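Local coordinates for flagellar biosynthesis protein FlhA (Bacillus subtilis, PDB 3MIX) that takes part, through this cytosolic domain, in the export of flagellar proteins by the type III secretion system, at residues A[77-89]-A[229-241]. Sequence-based numbering, arbitrary orientation.
Sequences RRQLALELGLVIP and KLLKEKVSIRNLV
I237 N donates to L84 O, 2.8 Å away, in a nearly straight hydrogen bond (164° at the hydrogen). This backbone bond joins the last turn of helix 69-84 to the loop between helices 220-232 and 240-250. A water gives a second link, donating to both G85 O and I237 O.

With chi1 at 171°, the S236 hydroxyl is swung opposite its own N and beside its carbonyl carbon. There OG accepts from R238 N at 3.1 Å, forming an ST turn. The same hydroxyl sits 3.4 Å from both E83 O and L84 O; these bonds are weak, and its proton could serve either carbonyl.

L231 supplies the apolar contact: CD2 lies 4.4 Å from L84 CB and CD1 4.3 Å from L86 CB. I237 CG1 also lies 3.3 Å from L84 O, the carbonyl that its own N-H holds. G85, the first residue past helix 69-84, has positive phi (84°), and R238 CG lies 3.5 Å from its CA. The R238 chain bends at chi2 and chi3 and runs beside L82, whose CD2 covers one guanidinium face.

The loop starts at a Schellman motif ending helix 220-232, with K234 at C-prime. L230 and V235 pack on helix 257-267. I237 also touches L198 of helix 192-205, while L80 packs on helix 170-189.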
ATOM      1  N   ARG A  77       6.958  13.175   0.031  1.00 16.95           N
ATOM      2  CA  ARG A  77       6.120  13.216  -1.166  1.00 16.12           C
ATOM      3  C   ARG A  77       6.965  12.945  -2.419  1.00 17.42           C
ATOM      4  O   ARG A  77       6.529  12.226  -3.330  1.00 16.20           O
ATOM      5  CB  ARG A  77       5.387  14.556  -1.266  1.00 15.59           C
ATOM      6  CG  ARG A  77       4.604  14.758  -2.572  1.00 13.85           C
ATOM      7  CD  ARG A  77       3.855  16.075  -2.654  1.00 13.94           C
ATOM      8  NE  ARG A  77       2.767  16.118  -1.682  1.00 15.31           N
ATOM      9  CZ  ARG A  77       2.829  16.798  -0.528  1.00 18.15           C
ATOM     10  NH1 ARG A  77       3.907  17.517  -0.246  1.00 16.78           N
ATOM     11  NH2 ARG A  77       1.815  16.778   0.334  1.00 17.02           N
ATOM     12  N   ARG A  78       8.187  13.489  -2.443  1.00 19.81           N
ATOM     13  CA  ARG A  78       9.105  13.247  -3.560  1.00 21.56           C
ATOM     14  C   ARG A  78       9.594  11.806  -3.599  1.00 20.82           C
ATOM     15  O   ARG A  78       9.526  11.165  -4.640  1.00 20.77           O
ATOM     16  CB  ARG A  78      10.240  14.283  -3.587  1.00 24.34           C
ATOM     17  CG  ARG A  78       9.660  15.698  -3.398  1.00 29.76           C
ATOM     18  CD  ARG A  78      10.417  16.846  -4.059  1.00 35.98           C
ATOM     19  NE  ARG A  78      11.718  17.098  -3.469  1.00 39.58           N
ATOM     20  CZ  ARG A  78      12.171  18.297  -3.106  1.00 45.67           C
ATOM     21  NH1 ARG A  78      11.432  19.398  -3.244  1.00 46.89           N
ATOM     22  NH2 ARG A  78      13.388  18.398  -2.602  1.00 48.26           N
ATOM     23  N   GLN A  79      10.052  11.281  -2.473  1.00 20.91           N
ATOM     24  CA  GLN A  79      10.497   9.887  -2.411  1.00 21.19           C
ATOM     25  C   GLN A  79       9.435   8.891  -2.870  1.00 18.32           C
ATOM     26  O   GLN A  79       9.700   8.003  -3.680  1.00 17.75           O
ATOM     27  CB  GLN A  79      10.934   9.522  -0.987  1.00 23.23           C
ATOM     28  CG  GLN A  79      11.412   8.062  -0.828  1.00 29.60           C
ATOM     29  CD  GLN A  79      11.317   7.533   0.620  1.00 38.18           C
ATOM     30  OE1 GLN A  79      11.027   6.341   0.847  1.00 40.28           O
ATOM     31  NE2 GLN A  79      11.553   8.417   1.599  1.00 41.22           N
ATOM     32  N   LEU A  80       8.231   9.038  -2.325  1.00 16.50           N
ATOM     33  CA  LEU A  80       7.180   8.064  -2.531  1.00 13.93           C
ATOM     34  C   LEU A  80       6.585   8.163  -3.917  1.00 12.72           C
ATOM     35  O   LEU A  80       6.118   7.170  -4.438  1.00 11.99           O
ATOM     36  CB  LEU A  80       6.093   8.237  -1.476  1.00 13.15           C
ATOM     37  CG  LEU A  80       6.561   7.820  -0.084  1.00 12.86           C
ATOM     38  CD1 LEU A  80       5.373   7.926   0.835  1.00 12.57           C
ATOM     39  CD2 LEU A  80       7.118   6.407  -0.116  1.00 13.34           C
ATOM     40  N   ALA A  81       6.594   9.363  -4.495  1.00 12.69           N
ATOM     41  CA  ALA A  81       6.229   9.530  -5.890  1.00 13.62           C
ATOM     42  C   ALA A  81       7.150   8.716  -6.787  1.00 14.76           C
ATOM     43  O   ALA A  81       6.664   8.049  -7.717  1.00 14.29           O
ATOM     44  CB  ALA A  81       6.249  11.007  -6.298  1.00 13.65           C
ATOM     45  N   LEU A  82       8.459   8.750  -6.500  1.00 15.92           N
ATOM     46  CA  LEU A  82       9.443   8.069  -7.344  1.00 17.76           C
ATOM     47  C   LEU A  82       9.444   6.584  -7.066  1.00 17.89           C
ATOM     48  O   LEU A  82       9.650   5.786  -7.977  1.00 18.16           O
ATOM     49  CB  LEU A  82      10.871   8.647  -7.195  1.00 18.60           C
ATOM     50  CG  LEU A  82      11.059  10.125  -7.599  1.00 21.34           C
ATOM     51  CD1 LEU A  82      12.398  10.691  -7.125  1.00 20.68           C
ATOM     52  CD2 LEU A  82      10.921  10.320  -9.134  1.00 22.80           C
ATOM     53  N   GLU A  83       9.226   6.201  -5.814  1.00 18.06           N
ATOM     54  CA  GLU A  83       9.237   4.777  -5.494  1.00 18.73           C
ATOM     55  C   GLU A  83       7.894   4.098  -5.801  1.00 17.70           C
ATOM     56  O   GLU A  83       7.881   2.946  -6.226  1.00 18.07           O
ATOM     57  CB  GLU A  83       9.565   4.593  -4.033  1.00 20.36           C
ATOM     58  CG  GLU A  83       9.643   3.158  -3.597  1.00 23.98           C
ATOM     59  CD  GLU A  83       9.850   3.067  -2.097  1.00 30.26           C
ATOM     60  OE1 GLU A  83      10.330   4.059  -1.499  1.00 32.23           O
ATOM     61  OE2 GLU A  83       9.541   1.998  -1.518  1.00 32.77           O
ATOM     62  N   LEU A  84       6.773   4.805  -5.595  1.00 15.32           N
ATOM     63  CA  LEU A  84       5.460   4.169  -5.687  1.00 14.40           C
ATOM     64  C   LEU A  84       4.676   4.584  -6.930  1.00 13.30           C
ATOM     65  O   LEU A  84       3.824   3.815  -7.406  1.00 12.36           O
ATOM     66  CB  LEU A  84       4.606   4.436  -4.413  1.00 14.19           C
ATOM     67  CG  LEU A  84       5.100   3.952  -3.046  1.00 14.97           C
ATOM     68  CD1 LEU A  84       4.065   4.297  -1.968  1.00 16.52           C
ATOM     69  CD2 LEU A  84       5.398   2.469  -3.024  1.00 13.81           C
ATOM     70  N   GLY A  85       4.980   5.786  -7.453  1.00 12.43           N
ATOM     71  CA  GLY A  85       4.208   6.392  -8.518  1.00 10.17           C
ATOM     72  C   GLY A  85       2.987   7.126  -7.970  1.00 10.70           C
ATOM     73  O   GLY A  85       2.190   7.642  -8.737  1.00 10.09           O
ATOM     74  N   LEU A  86       2.850   7.141  -6.643  1.00 10.59           N
ATOM     75  CA  LEU A  86       1.787   7.868  -5.934  1.00 11.18           C
ATOM     76  C   LEU A  86       2.330   9.202  -5.382  1.00 11.45           C
ATOM     77  O   LEU A  86       3.344   9.236  -4.688  1.00 12.52           O
ATOM     78  CB  LEU A  86       1.256   7.027  -4.760  1.00 10.10           C
ATOM     79  CG  LEU A  86       0.229   7.685  -3.819  1.00 13.39           C
ATOM     80  CD1 LEU A  86      -1.145   7.897  -4.463  1.00 11.12           C
ATOM     81  CD2 LEU A  86       0.082   6.958  -2.492  1.00 12.06           C
ATOM     82  N   VAL A  87       1.645  10.279  -5.733  1.00 10.85           N
ATOM     83  CA  VAL A  87       1.886  11.578  -5.221  1.00 10.81           C
ATOM     84  C   VAL A  87       0.875  11.827  -4.100  1.00 10.10           C
ATOM     85  O   VAL A  87      -0.309  12.051  -4.362  1.00  9.10           O
ATOM     86  CB  VAL A  87       1.639  12.665  -6.268  1.00 11.10           C
ATOM     87  CG1 VAL A  87       1.977  14.004  -5.656  1.00 13.65           C
ATOM     88  CG2 VAL A  87       2.481  12.441  -7.510  1.00 12.28           C
ATOM     89  N   ILE A  88       1.370  11.834  -2.867  1.00  9.83           N
ATOM     90  CA  ILE A  88       0.511  12.036  -1.724  1.00  9.95           C
ATOM     91  C   ILE A  88      -0.041  13.448  -1.717  1.00 10.87           C
ATOM     92  O   ILE A  88       0.635  14.409  -2.147  1.00 11.96           O
ATOM     93  CB  ILE A  88       1.203  11.689  -0.379  1.00 10.53           C
ATOM     94  CG1 ILE A  88       2.359  12.650  -0.096  1.00 11.63           C
ATOM     95  CG2 ILE A  88       1.649  10.208  -0.379  1.00 10.13           C
ATOM     96  CD1 ILE A  88       2.850  12.613   1.361  1.00 13.51           C
ATOM     97  N   PRO A  89      -1.284  13.577  -1.260  1.00 11.05           N
ATOM     98  CA  PRO A  89      -1.917  14.887  -1.154  1.00 12.42           C
ATOM     99  C   PRO A  89      -1.330  15.684   0.010  1.00 14.90           C
ATOM    100  O   PRO A  89      -0.474  15.198   0.772  1.00 13.33           O
ATOM    101  CB  PRO A  89      -3.392  14.546  -0.894  1.00 11.88           C
ATOM    102  CG  PRO A  89      -3.317  13.176  -0.145  1.00 12.27           C
ATOM    103  CD  PRO A  89      -2.149  12.468  -0.796  1.00 10.82           C
ATOM    104  N   LYS A 229      -5.331  -1.616  -6.260  1.00  8.56           N
ATOM    105  CA  LYS A 229      -5.005  -3.022  -6.106  1.00  9.66           C
ATOM    106  C   LYS A 229      -3.499  -3.305  -6.348  1.00  9.50           C
ATOM    107  O   LYS A 229      -2.901  -4.119  -5.652  1.00 10.29           O
ATOM    108  CB  LYS A 229      -5.909  -3.864  -7.012  1.00 10.19           C
ATOM    109  CG  LYS A 229      -5.845  -5.323  -6.623  1.00 16.60           C
ATOM    110  CD  LYS A 229      -7.165  -6.053  -6.753  1.00 23.72           C
ATOM    111  CE  LYS A 229      -7.039  -7.405  -6.057  1.00 27.95           C
ATOM    112  NZ  LYS A 229      -8.046  -8.371  -6.563  1.00 31.28           N
ATOM    113  N   LEU A 230      -2.893  -2.608  -7.314  1.00  8.89           N
ATOM    114  CA  LEU A 230      -1.449  -2.642  -7.473  1.00  9.03           C
ATOM    115  C   LEU A 230      -0.721  -2.134  -6.213  1.00  9.09           C
ATOM    116  O   LEU A 230       0.143  -2.847  -5.666  1.00  9.89           O
ATOM    117  CB  LEU A 230      -1.001  -1.885  -8.743  1.00  8.53           C
ATOM    118  CG  LEU A 230      -1.490  -2.542 -10.064  1.00  8.80           C
ATOM    119  CD1 LEU A 230      -1.285  -1.616 -11.268  1.00  8.40           C
ATOM    120  CD2 LEU A 230      -0.818  -3.937 -10.333  1.00  9.80           C
ATOM    121  N   LEU A 231      -1.075  -0.929  -5.747  1.00  8.45           N
ATOM    122  CA  LEU A 231      -0.418  -0.345  -4.562  1.00  8.62           C
ATOM    123  C   LEU A 231      -0.578  -1.214  -3.340  1.00  9.46           C
ATOM    124  O   LEU A 231       0.343  -1.339  -2.561  1.00 10.12           O
ATOM    125  CB  LEU A 231      -0.905   1.075  -4.255  1.00  8.01           C
ATOM    126  CG  LEU A 231      -0.491   2.025  -5.387  1.00  8.03           C
ATOM    127  CD1 LEU A 231      -1.091   3.398  -5.204  1.00  7.12           C
ATOM    128  CD2 LEU A 231       1.073   2.102  -5.557  1.00  7.90           C
ATOM    129  N   LYS A 232      -1.755  -1.812  -3.204  1.00  9.63           N
ATOM    130  CA  LYS A 232      -2.056  -2.682  -2.089  1.00 12.35           C
ATOM    131  C   LYS A 232      -1.006  -3.779  -1.928  1.00 13.48           C
ATOM    132  O   LYS A 232      -0.584  -4.070  -0.816  1.00 14.87           O
ATOM    133  CB  LYS A 232      -3.421  -3.324  -2.301  1.00 12.76           C
ATOM    134  CG  LYS A 232      -3.983  -4.025  -1.082  1.00 17.74           C
ATOM    135  CD  LYS A 232      -5.530  -4.106  -1.162  1.00 23.73           C
ATOM    136  CE  LYS A 232      -6.027  -5.190  -2.182  1.00 31.10           C
ATOM    137  NZ  LYS A 232      -7.488  -5.051  -2.667  1.00 30.24           N
ATOM    138  N   GLU A 233      -0.585  -4.374  -3.039  1.00 13.22           N
ATOM    139  CA  GLU A 233       0.437  -5.408  -3.015  1.00 14.59           C
ATOM    140  C   GLU A 233       1.841  -4.865  -3.286  1.00 14.62           C
ATOM    141  O   GLU A 233       2.762  -5.632  -3.589  1.00 16.18           O
ATOM    142  CB  GLU A 233       0.073  -6.525  -4.007  1.00 14.98           C
ATOM    143  CG  GLU A 233      -1.366  -7.053  -3.813  1.00 16.13           C
ATOM    144  CD  GLU A 233      -1.596  -8.423  -4.476  1.00 20.19           C
ATOM    145  OE1 GLU A 233      -0.835  -9.365  -4.187  1.00 20.15           O
ATOM    146  OE2 GLU A 233      -2.554  -8.567  -5.270  1.00 21.43           O
ATOM    147  N   LYS A 234       2.013  -3.550  -3.186  1.00 13.07           N
ATOM    148  CA  LYS A 234       3.354  -2.939  -3.228  1.00 13.94           C
ATOM    149  C   LYS A 234       3.936  -2.944  -4.649  1.00 13.48           C
ATOM    150  O   LYS A 234       5.158  -2.913  -4.838  1.00 14.17           O
ATOM    151  CB  LYS A 234       4.351  -3.624  -2.255  1.00 15.23           C
ATOM    152  CG  LYS A 234       3.920  -3.728  -0.783  1.00 19.17           C
ATOM    153  CD  LYS A 234       3.185  -2.467  -0.301  1.00 23.45           C
ATOM    154  CE  LYS A 234       2.626  -2.602   1.130  1.00 27.35           C
ATOM    155  NZ  LYS A 234       1.178  -2.935   1.120  1.00 30.76           N
ATOM    156  N   VAL A 235       3.058  -2.993  -5.641  1.00 12.02           N
ATOM    157  CA  VAL A 235       3.495  -2.930  -7.018  1.00 11.26           C
ATOM    158  C   VAL A 235       3.469  -1.464  -7.355  1.00  9.99           C
ATOM    159  O   VAL A 235       2.416  -0.834  -7.322  1.00  9.29           O
ATOM    160  CB  VAL A 235       2.560  -3.732  -7.975  1.00 11.44           C
ATOM    161  CG1 VAL A 235       2.964  -3.507  -9.445  1.00 10.72           C
ATOM    162  CG2 VAL A 235       2.558  -5.242  -7.621  1.00 12.10           C
ATOM    163  N   SER A 236       4.633  -0.911  -7.652  1.00 10.30           N
ATOM    164  CA  SER A 236       4.712   0.488  -8.077  1.00  9.70           C
ATOM    165  C   SER A 236       3.808   0.738  -9.313  1.00  9.02           C
ATOM    166  O   SER A 236       3.681  -0.140 -10.207  1.00  9.26           O
ATOM    167  CB  SER A 236       6.164   0.835  -8.427  1.00 10.47           C
ATOM    168  OG  SER A 236       6.252   2.111  -9.045  1.00 10.56           O
ATOM    169  N   ILE A 237       3.207   1.925  -9.358  1.00  8.40           N
ATOM    170  CA  ILE A 237       2.427   2.364 -10.516  1.00  8.01           C
ATOM    171  C   ILE A 237       3.145   3.446 -11.336  1.00  8.27           C
ATOM    172  O   ILE A 237       2.488   4.204 -12.064  1.00  8.09           O
ATOM    173  CB  ILE A 237       0.995   2.824 -10.108  1.00  7.39           C
ATOM    174  CG1 ILE A 237       1.045   4.029  -9.133  1.00  7.24           C
ATOM    175  CG2 ILE A 237       0.197   1.627  -9.463  1.00  7.37           C
ATOM    176  CD1 ILE A 237      -0.310   4.638  -8.797  1.00  6.85           C
ATOM    177  N   ARG A 238       4.482   3.518 -11.238  1.00  8.92           N
ATOM    178  CA  ARG A 238       5.287   4.400 -12.116  1.00 10.27           C
ATOM    179  C   ARG A 238       5.194   4.132 -13.605  1.00 10.23           C
ATOM    180  O   ARG A 238       5.249   5.070 -14.393  1.00 11.81           O
ATOM    181  CB  ARG A 238       6.769   4.377 -11.722  1.00 12.22           C
ATOM    182  CG  ARG A 238       6.904   4.996 -10.330  1.00 15.83           C
ATOM    183  CD  ARG A 238       7.967   5.973 -10.246  1.00 23.18           C
ATOM    184  NE  ARG A 238       8.165   6.771 -11.444  1.00 27.37           N
ATOM    185  CZ  ARG A 238       9.363   7.201 -11.807  1.00 29.16           C
ATOM    186  NH1 ARG A 238       9.514   7.931 -12.893  1.00 33.31           N
ATOM    187  NH2 ARG A 238      10.416   6.870 -11.085  1.00 30.25           N
ATOM    188  N   ASN A 239       5.067   2.864 -13.989  1.00  9.86           N
ATOM    189  CA  ASN A 239       5.043   2.494 -15.384  1.00 10.33           C
ATOM    190  C   ASN A 239       3.599   2.605 -15.903  1.00  9.79           C
ATOM    191  O   ASN A 239       2.904   1.597 -16.148  1.00  9.72           O
ATOM    192  CB  ASN A 239       5.602   1.079 -15.583  1.00 10.94           C
ATOM    193  CG  ASN A 239       5.937   0.782 -17.059  1.00 11.78           C
ATOM    194  OD1 ASN A 239       6.662  -0.185 -17.363  1.00 12.62           O
ATOM    195  ND2 ASN A 239       5.444   1.626 -17.967  1.00 11.77           N
ATOM    196  N   LEU A 240       3.177   3.846 -16.075  1.00  9.64           N
ATOM    197  CA  LEU A 240       1.822   4.149 -16.475  1.00  9.33           C
ATOM    198  C   LEU A 240       1.539   3.711 -17.907  1.00  9.97           C
ATOM    199  O   LEU A 240       0.399   3.321 -18.219  1.00  9.87           O
ATOM    200  CB  LEU A 240       1.540   5.652 -16.325  1.00  9.35           C
ATOM    201  CG  LEU A 240       1.460   6.226 -14.911  1.00  8.79           C
ATOM    202  CD1 LEU A 240       1.406   7.775 -14.968  1.00  9.22           C
ATOM    203  CD2 LEU A 240       0.257   5.629 -14.147  1.00  8.08           C
ATOM    204  N   VAL A 241       2.572   3.786 -18.758  1.00 10.80           N
ATOM    205  CA  VAL A 241       2.451   3.374 -20.148  1.00 11.64           C
ATOM    206  C   VAL A 241       2.038   1.913 -20.264  1.00 11.62           C
ATOM    207  O   VAL A 241       1.044   1.586 -20.910  1.00 11.84           O
ATOM    208  CB  VAL A 241       3.739   3.712 -20.965  1.00 12.72           C
ATOM    209  CG1 VAL A 241       3.656   3.170 -22.409  1.00 13.77           C
ATOM    210  CG2 VAL A 241       3.925   5.252 -20.979  1.00 13.03           C
TER
HETATM  211  O   HOH W   1       2.804   7.005 -11.509  1.00  2.00           O